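Local structure of hyaluronidase (Thermobaculum terrenum, 5DIY) at residues I161-P165 against N187-F191; A389-F393 against F444-V448. The protein probably acts as a family 84 glycoside hydrolase that removes O-linked N-acetylglucosamine from modified proteins. One frame throughout, in Å; residues are numbered along the deposited sequence.

Interaction 1: I161-P165 against N187-F191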
ATOM      1  N   ILE C 161     -20.547  14.281  -8.781  1.00 32.02           N
ATOM      2  CA  ILE C 161     -19.432  13.717  -9.506  1.00 31.01           C
ATOM      3  C   ILE C 161     -18.161  13.964  -8.701  1.00 29.11           C
ATOM      4  O   ILE C 161     -17.921  15.068  -8.207  1.00 28.87           O
ATOM      5  CB  ILE C 161     -19.292  14.304 -10.931  1.00 31.46           C
ATOM      6  CG1 ILE C 161     -20.510  13.924 -11.782  1.00 31.89           C
ATOM      7  CG2 ILE C 161     -18.008  13.793 -11.607  1.00 31.57           C
ATOM      8  CD1 ILE C 161     -20.624  14.696 -13.084  1.00 32.26           C
ATOM      9  N   ILE C 162     -17.361  12.914  -8.575  1.00 27.60           N
ATOM     10  CA  ILE C 162     -15.991  13.026  -8.096  1.00 26.98           C
ATOM     11  C   ILE C 162     -15.105  12.614  -9.274  1.00 26.18           C
ATOM     12  O   ILE C 162     -15.359  11.605  -9.929  1.00 25.57           O
ATOM     13  CB  ILE C 162     -15.727  12.211  -6.798  1.00 26.76           C
ATOM     14  CG1 ILE C 162     -14.292  12.440  -6.304  1.00 26.75           C
ATOM     15  CG2 ILE C 162     -15.996  10.720  -6.979  1.00 26.41           C
ATOM     16  CD1 ILE C 162     -14.086  12.094  -4.846  1.00 27.20           C
ATOM     17  N   MET C 163     -14.109  13.433  -9.581  1.00 25.89           N
ATOM     18  CA  MET C 163     -13.220  13.148 -10.695  1.00 26.73           C
ATOM     19  C   MET C 163     -11.804  12.972 -10.183  1.00 26.38           C
ATOM     20  O   MET C 163     -11.432  13.553  -9.161  1.00 27.35           O
ATOM     21  CB  MET C 163     -13.307  14.244 -11.777  1.00 26.91           C
ATOM     22  CG  MET C 163     -12.635  15.580 -11.458  1.00 27.60           C
ATOM     23  SD  MET C 163     -10.864  15.672 -11.836  1.00 28.42           S
ATOM     24  CE  MET C 163     -10.876  15.621 -13.629  1.00 27.74           C
ATOM     25  N   CYS C 164     -11.027  12.157 -10.893  1.00 26.17           N
ATOM     26  CA  CYS C 164      -9.595  12.030 -10.642  1.00 25.50           C
ATOM     27  C   CYS C 164      -8.870  12.689 -11.805  1.00 25.28           C
ATOM     28  O   CYS C 164      -9.070  12.295 -12.954  1.00 25.24           O
ATOM     29  CB  CYS C 164      -9.155  10.573 -10.501  1.00 25.77           C
ATOM     30  SG  CYS C 164      -7.429  10.419  -9.947  1.00 25.07           S
ATOM     31  N   PRO C 165      -8.038  13.707 -11.518  1.00 24.98           N
ATOM     32  CA  PRO C 165      -7.289  14.346 -12.595  1.00 25.26           C
ATOM     33  C   PRO C 165      -6.178  13.458 -13.146  1.00 25.98           C
ATOM     34  O   PRO C 165      -5.766  12.496 -12.498  1.00 26.95           O
ATOM     35  CB  PRO C 165      -6.708  15.596 -11.941  1.00 25.40           C
ATOM     36  CG  PRO C 165      -6.734  15.350 -10.472  1.00 25.26           C
ATOM     37  CD  PRO C 165      -7.733  14.279 -10.195  1.00 24.76           C
ATOM     38  N   ASN C 187     -18.864  22.234  -7.319  1.00 33.99           N
ATOM     39  CA  ASN C 187     -19.388  21.093  -6.580  1.00 34.68           C
ATOM     40  C   ASN C 187     -18.978  19.716  -7.134  1.00 33.28           C
ATOM     41  O   ASN C 187     -19.353  18.694  -6.561  1.00 32.14           O
ATOM     42  CB  ASN C 187     -20.912  21.215  -6.467  1.00 36.52           C
ATOM     43  CG  ASN C 187     -21.341  22.468  -5.700  1.00 38.13           C
ATOM     44  OD1 ASN C 187     -20.645  22.938  -4.791  1.00 37.03           O
ATOM     45  ND2 ASN C 187     -22.499  23.006  -6.056  1.00 39.79           N
ATOM     46  N   ILE C 188     -18.227  19.691  -8.241  1.00 30.94           N
ATOM     47  CA  ILE C 188     -17.548  18.480  -8.688  1.00 30.58           C
ATOM     48  C   ILE C 188     -16.314  18.302  -7.800  1.00 29.26           C
ATOM     49  O   ILE C 188     -15.475  19.203  -7.701  1.00 29.66           O
ATOM     50  CB  ILE C 188     -17.157  18.542 -10.185  1.00 30.96           C
ATOM     51  CG1 ILE C 188     -18.437  18.602 -11.036  1.00 31.77           C
ATOM     52  CG2 ILE C 188     -16.274  17.347 -10.562  1.00 30.67           C
ATOM     53  CD1 ILE C 188     -18.233  18.563 -12.538  1.00 31.56           C
ATOM     54  N   ASP C 189     -16.232  17.156  -7.133  1.00 29.05           N
ATOM     55  CA  ASP C 189     -15.108  16.853  -6.241  1.00 28.47           C
ATOM     56  C   ASP C 189     -13.891  16.433  -7.063  1.00 27.11           C
ATOM     57  O   ASP C 189     -14.037  15.883  -8.153  1.00 26.97           O
ATOM     58  CB  ASP C 189     -15.497  15.768  -5.234  1.00 29.33           C
ATOM     59  CG  ASP C 189     -16.366  16.304  -4.105  1.00 30.47           C
ATOM     60  OD1 ASP C 189     -15.944  17.255  -3.426  1.00 31.65           O
ATOM     61  OD2 ASP C 189     -17.467  15.770  -3.879  1.00 33.61           O
ATOM     62  N   VAL C 190     -12.695  16.712  -6.542  1.00 26.09           N
ATOM     63  CA  VAL C 190     -11.446  16.431  -7.261  1.00 25.57           C
ATOM     64  C   VAL C 190     -10.466  15.674  -6.369  1.00 25.02           C
ATOM     65  O   VAL C 190     -10.110  16.141  -5.286  1.00 25.11           O
ATOM     66  CB  VAL C 190     -10.785  17.724  -7.785  1.00 25.32           C
ATOM     67  CG1 VAL C 190      -9.448  17.422  -8.462  1.00 25.34           C
ATOM     68  CG2 VAL C 190     -11.725  18.437  -8.750  1.00 25.28           C
ATOM     69  N   PHE C 191     -10.028  14.513  -6.853  1.00 24.47           N
ATOM     70  CA  PHE C 191      -9.089  13.659  -6.119  1.00 24.18           C
ATOM     71  C   PHE C 191      -7.657  14.178  -6.199  1.00 24.36           C
ATOM     72  O   PHE C 191      -7.284  14.912  -7.118  1.00 24.89           O
ATOM     73  CB  PHE C 191      -9.119  12.211  -6.642  1.00 23.71           C
ATOM     74  CG  PHE C 191     -10.084  11.303  -5.923  1.00 23.17           C
ATOM     75  CD1 PHE C 191     -10.060  11.191  -4.538  1.00 23.12           C
ATOM     76  CD2 PHE C 191     -10.969  10.503  -6.640  1.00 22.97           C
ATOM     77  CE1 PHE C 191     -10.918  10.335  -3.878  1.00 23.40           C
ATOM     78  CE2 PHE C 191     -11.832   9.640  -5.984  1.00 23.29           C
ATOM     79  CZ  PHE C 191     -11.805   9.560  -4.598  1.00 23.57           C
TER
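Ile162 lays its CD1 methyl over one face of the Phe191 ring, 3.6 Å from the ring centroid and 19° off the normal, a geometry that qualifies as a CH-pi contact. The methyl is displaced toward the rim, where Phe191 CZ is the nearest ring atom. Ile162 reaches it because CG1 stands anti to the backbone N (chi1 -177°) and the chain runs on extended, while CG1 also packs at 3.7 Å on CB of Asp189, its bridge partner. Thr219 of the next strand touches all three residues.

On the opposite face of the sheet, Met163 and Val190 run side by side, with Met163 CG 4.0 Å from Val190 CG2. A bend at chi2 brings Met163 SD near Val190 CG1. Leu145, Leu180 and Leu184 pack on this face, so the Ile162 face is inferred to be the inner one. Pro165 crosses Val190 obliquely just beyond the strand end.

Between the strands, Asp189 N to Ile161 O, Met163 N to Asp189 O (2.8 Å, 169° at H) and Phe191 N to Met163 O fix the parallel register. Were the ring cut back to an alanine here, the Ile162 methyl would probably lose the face it lies on and Trp221 its edge-to-face partner.

These neighbouring TIM-barrel strands are joined by a beta-alpha-beta crossover through helix 175-183. Peptide bonds set the register; apolar contacts line the Met163 face, and on the Ile162 face the Phe191 ring and Asp189 CB. Cys164, its SG 4.1 Å from Phe191 CB, touches the bound N-acetylglucosamine, so the packing probably helps to place it.

Interaction 2: A389-F393 against F444-V448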
ATOM      1  N   ALA C 389      23.949 -18.602  11.267  1.00 25.04           N
ATOM      2  CA  ALA C 389      24.953 -17.548  11.512  1.00 25.24           C
ATOM      3  C   ALA C 389      25.468 -17.580  12.953  1.00 25.10           C
ATOM      4  O   ALA C 389      26.659 -17.386  13.191  1.00 25.60           O
ATOM      5  CB  ALA C 389      24.393 -16.171  11.186  1.00 24.76           C
ATOM      6  N   MET C 390      24.558 -17.819  13.896  1.00 25.49           N
ATOM      7  CA  MET C 390      24.890 -18.008  15.315  1.00 26.42           C
ATOM      8  C   MET C 390      25.914 -19.121  15.516  1.00 26.00           C
ATOM      9  O   MET C 390      26.911 -18.944  16.223  1.00 25.13           O
ATOM     10  CB  MET C 390      23.612 -18.324  16.103  1.00 28.24           C
ATOM     11  CG  MET C 390      23.784 -18.617  17.587  1.00 29.66           C
ATOM     12  SD  MET C 390      24.126 -17.108  18.488  1.00 32.84           S
ATOM     13  CE  MET C 390      24.611 -17.787  20.072  1.00 32.40           C
ATOM     14  N   ILE C 391      25.663 -20.260  14.880  1.00 26.38           N
ATOM     15  CA  ILE C 391      26.546 -21.413  14.983  1.00 27.17           C
ATOM     16  C   ILE C 391      27.915 -21.084  14.399  1.00 25.64           C
ATOM     17  O   ILE C 391      28.944 -21.424  14.989  1.00 24.46           O
ATOM     18  CB  ILE C 391      25.950 -22.655  14.282  1.00 28.39           C
ATOM     19  CG1 ILE C 391      24.683 -23.121  15.010  1.00 29.32           C
ATOM     20  CG2 ILE C 391      26.962 -23.798  14.236  1.00 29.55           C
ATOM     21  CD1 ILE C 391      23.734 -23.890  14.120  1.00 29.87           C
ATOM     22  N   THR C 392      27.918 -20.415  13.249  1.00 25.04           N
ATOM     23  CA  THR C 392      29.159 -20.064  12.570  1.00 24.64           C
ATOM     24  C   THR C 392      30.024 -19.144  13.435  1.00 24.67           C
ATOM     25  O   THR C 392      31.196 -19.444  13.664  1.00 25.85           O
ATOM     26  CB  THR C 392      28.880 -19.431  11.190  1.00 24.69           C
ATOM     27  OG1 THR C 392      28.103 -20.341  10.408  1.00 24.44           O
ATOM     28  CG2 THR C 392      30.178 -19.111  10.449  1.00 24.85           C
ATOM     29  N   PHE C 393      29.438 -18.051  13.929  1.00 24.88           N
ATOM     30  CA  PHE C 393      30.153 -17.099  14.798  1.00 25.20           C
ATOM     31  C   PHE C 393      30.656 -17.724  16.099  1.00 25.70           C
ATOM     32  O   PHE C 393      31.794 -17.466  16.501  1.00 25.92           O
ATOM     33  CB  PHE C 393      29.284 -15.880  15.151  1.00 25.86           C
ATOM     34  CG  PHE C 393      29.241 -14.807  14.092  1.00 26.03           C
ATOM     35  CD1 PHE C 393      30.410 -14.230  13.607  1.00 27.13           C
ATOM     36  CD2 PHE C 393      28.020 -14.325  13.624  1.00 27.18           C
ATOM     37  CE1 PHE C 393      30.368 -13.225  12.647  1.00 27.37           C
ATOM     38  CE2 PHE C 393      27.970 -13.314  12.675  1.00 27.49           C
ATOM     39  CZ  PHE C 393      29.146 -12.766  12.180  1.00 27.94           C
ATOM     40  N   PHE C 444      23.329  -8.894   6.593  1.00 19.42           N
ATOM     41  CA  PHE C 444      24.015  -9.430   7.763  1.00 20.20           C
ATOM     42  C   PHE C 444      24.620 -10.799   7.457  1.00 19.92           C
ATOM     43  O   PHE C 444      25.788 -11.030   7.739  1.00 19.45           O
ATOM     44  CB  PHE C 444      23.081  -9.517   8.976  1.00 21.27           C
ATOM     45  CG  PHE C 444      23.733 -10.103  10.206  1.00 21.87           C
ATOM     46  CD1 PHE C 444      24.742  -9.406  10.869  1.00 22.62           C
ATOM     47  CD2 PHE C 444      23.334 -11.349  10.704  1.00 22.37           C
ATOM     48  CE1 PHE C 444      25.350  -9.938  12.005  1.00 23.50           C
ATOM     49  CE2 PHE C 444      23.938 -11.892  11.832  1.00 23.16           C
ATOM     50  CZ  PHE C 444      24.949 -11.186  12.485  1.00 24.17           C
ATOM     51  N   LEU C 445      23.826 -11.682   6.860  1.00 20.28           N
ATOM     52  CA  LEU C 445      24.290 -13.025   6.491  1.00 20.44           C
ATOM     53  C   LEU C 445      25.432 -13.006   5.471  1.00 20.29           C
ATOM     54  O   LEU C 445      26.400 -13.774   5.596  1.00 20.10           O
ATOM     55  CB  LEU C 445      23.110 -13.884   5.997  1.00 20.69           C
ATOM     56  CG  LEU C 445      22.068 -14.203   7.079  1.00 20.49           C
ATOM     57  CD1 LEU C 445      20.821 -14.850   6.491  1.00 20.96           C
ATOM     58  CD2 LEU C 445      22.657 -15.069   8.182  1.00 20.97           C
ATOM     59  N   GLN C 446      25.342 -12.122   4.479  1.00 20.03           N
ATOM     60  CA  GLN C 446      26.420 -11.955   3.508  1.00 20.23           C
ATOM     61  C   GLN C 446      27.724 -11.530   4.196  1.00 20.78           C
ATOM     62  O   GLN C 446      28.807 -11.973   3.812  1.00 19.70           O
ATOM     63  CB  GLN C 446      26.039 -10.932   2.434  1.00 20.21           C
ATOM     64  CG  GLN C 446      27.039 -10.789   1.282  1.00 20.17           C
ATOM     65  CD  GLN C 446      27.077 -12.015   0.379  1.00 19.87           C
ATOM     66  OE1 GLN C 446      26.065 -12.409  -0.188  1.00 20.43           O
ATOM     67  NE2 GLN C 446      28.238 -12.619   0.248  1.00 20.19           N
ATOM     68  N   GLN C 447      27.608 -10.673   5.206  1.00 21.85           N
ATOM     69  CA  GLN C 447      28.762 -10.214   5.965  1.00 23.81           C
ATOM     70  C   GLN C 447      29.352 -11.329   6.844  1.00 23.50           C
ATOM     71  O   GLN C 447      30.567 -11.363   7.052  1.00 23.30           O
ATOM     72  CB  GLN C 447      28.408  -8.957   6.787  1.00 25.00           C
ATOM     73  CG  GLN C 447      29.596  -8.257   7.453  1.00 26.82           C
ATOM     74  CD  GLN C 447      30.760  -7.975   6.515  1.00 28.24           C
ATOM     75  OE1 GLN C 447      31.917  -8.270   6.824  1.00 30.79           O
ATOM     76  NE2 GLN C 447      30.465  -7.412   5.367  1.00 28.68           N
ATOM     77  N   VAL C 448      28.515 -12.249   7.333  1.00 23.82           N
ATOM     78  CA  VAL C 448      29.024 -13.481   7.975  1.00 24.45           C
ATOM     79  C   VAL C 448      29.939 -14.230   7.001  1.00 24.48           C
ATOM     80  O   VAL C 448      31.038 -14.642   7.368  1.00 24.01           O
ATOM     81  CB  VAL C 448      27.899 -14.438   8.455  1.00 25.07           C
ATOM     82  CG1 VAL C 448      28.490 -15.703   9.078  1.00 25.82           C
ATOM     83  CG2 VAL C 448      26.965 -13.737   9.441  1.00 25.46           C
TER
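Val448 and Phe393 form the closest apolar pair between residues 389-393 and 444-448: CG2 of the valine comes 3.4 Å from CE2 of the phenylalanine, and CZ of the same ring lies close by. The valine is turned with CG1 anti to the backbone N (chi1 179°), which sends its two methyls to different partners. CG2 meets the ring and Ala389 CB, and CG1 meets Thr392 CG2 at 4.0 Å. Ala389, small enough to admit neighbours, has its CB 3.6 Å from Leu445 CD2.

Between the aromatic side chains, Phe393 and Phe444 approach from opposite directions. Phe444 CZ arrives at the edge of the Phe393 ring, near its plane, 3.7 Å from Phe393 CE2. Each ring has another aromatic partner on helix 322-336: Phe328 stacks on Phe444, and Phe335 meets Phe393 with inclined planes.

No hydrogen bond links the segments. The Thr392 hydroxyl OG1 is instead bonded to Gln388 O in its own helix, leaving the methyl to make the contact.

The axes of the two five-residue helical segments run in the same general direction, 29° apart and 10.9 Å at closest approach, so side chains rather than backbones bridge the gap. Leu422 of helix 412-428 also packs on Leu445 and Val448, placing the pair inside a helical bundle. With all six touching residues buried and only carbon atoms meeting, cohesion across the interface rests on shape fit and exclusion of water.

In the fold
The two contacts belong to different parts of the chain: interaction 1 lies in the TIM barrel that carries the sugar site, interaction 2 in the helical bundle that follows it in sequence. Their centres are 54 Å apart and their nearest atoms about 40 Å, on opposite sides of the chain's centre, so neither touches the other. Only interaction 1 borders the sugar site: the Cys164 side chain is about 4 Å from the bound N-acetylglucosamine and about 4 Å from the side chain of Asp119, a sugar-binding residue. Next to Asp119 is Asn120, at the predicted proton-donor position and replaced in this mutant. Interaction 2 is packing remote from that site.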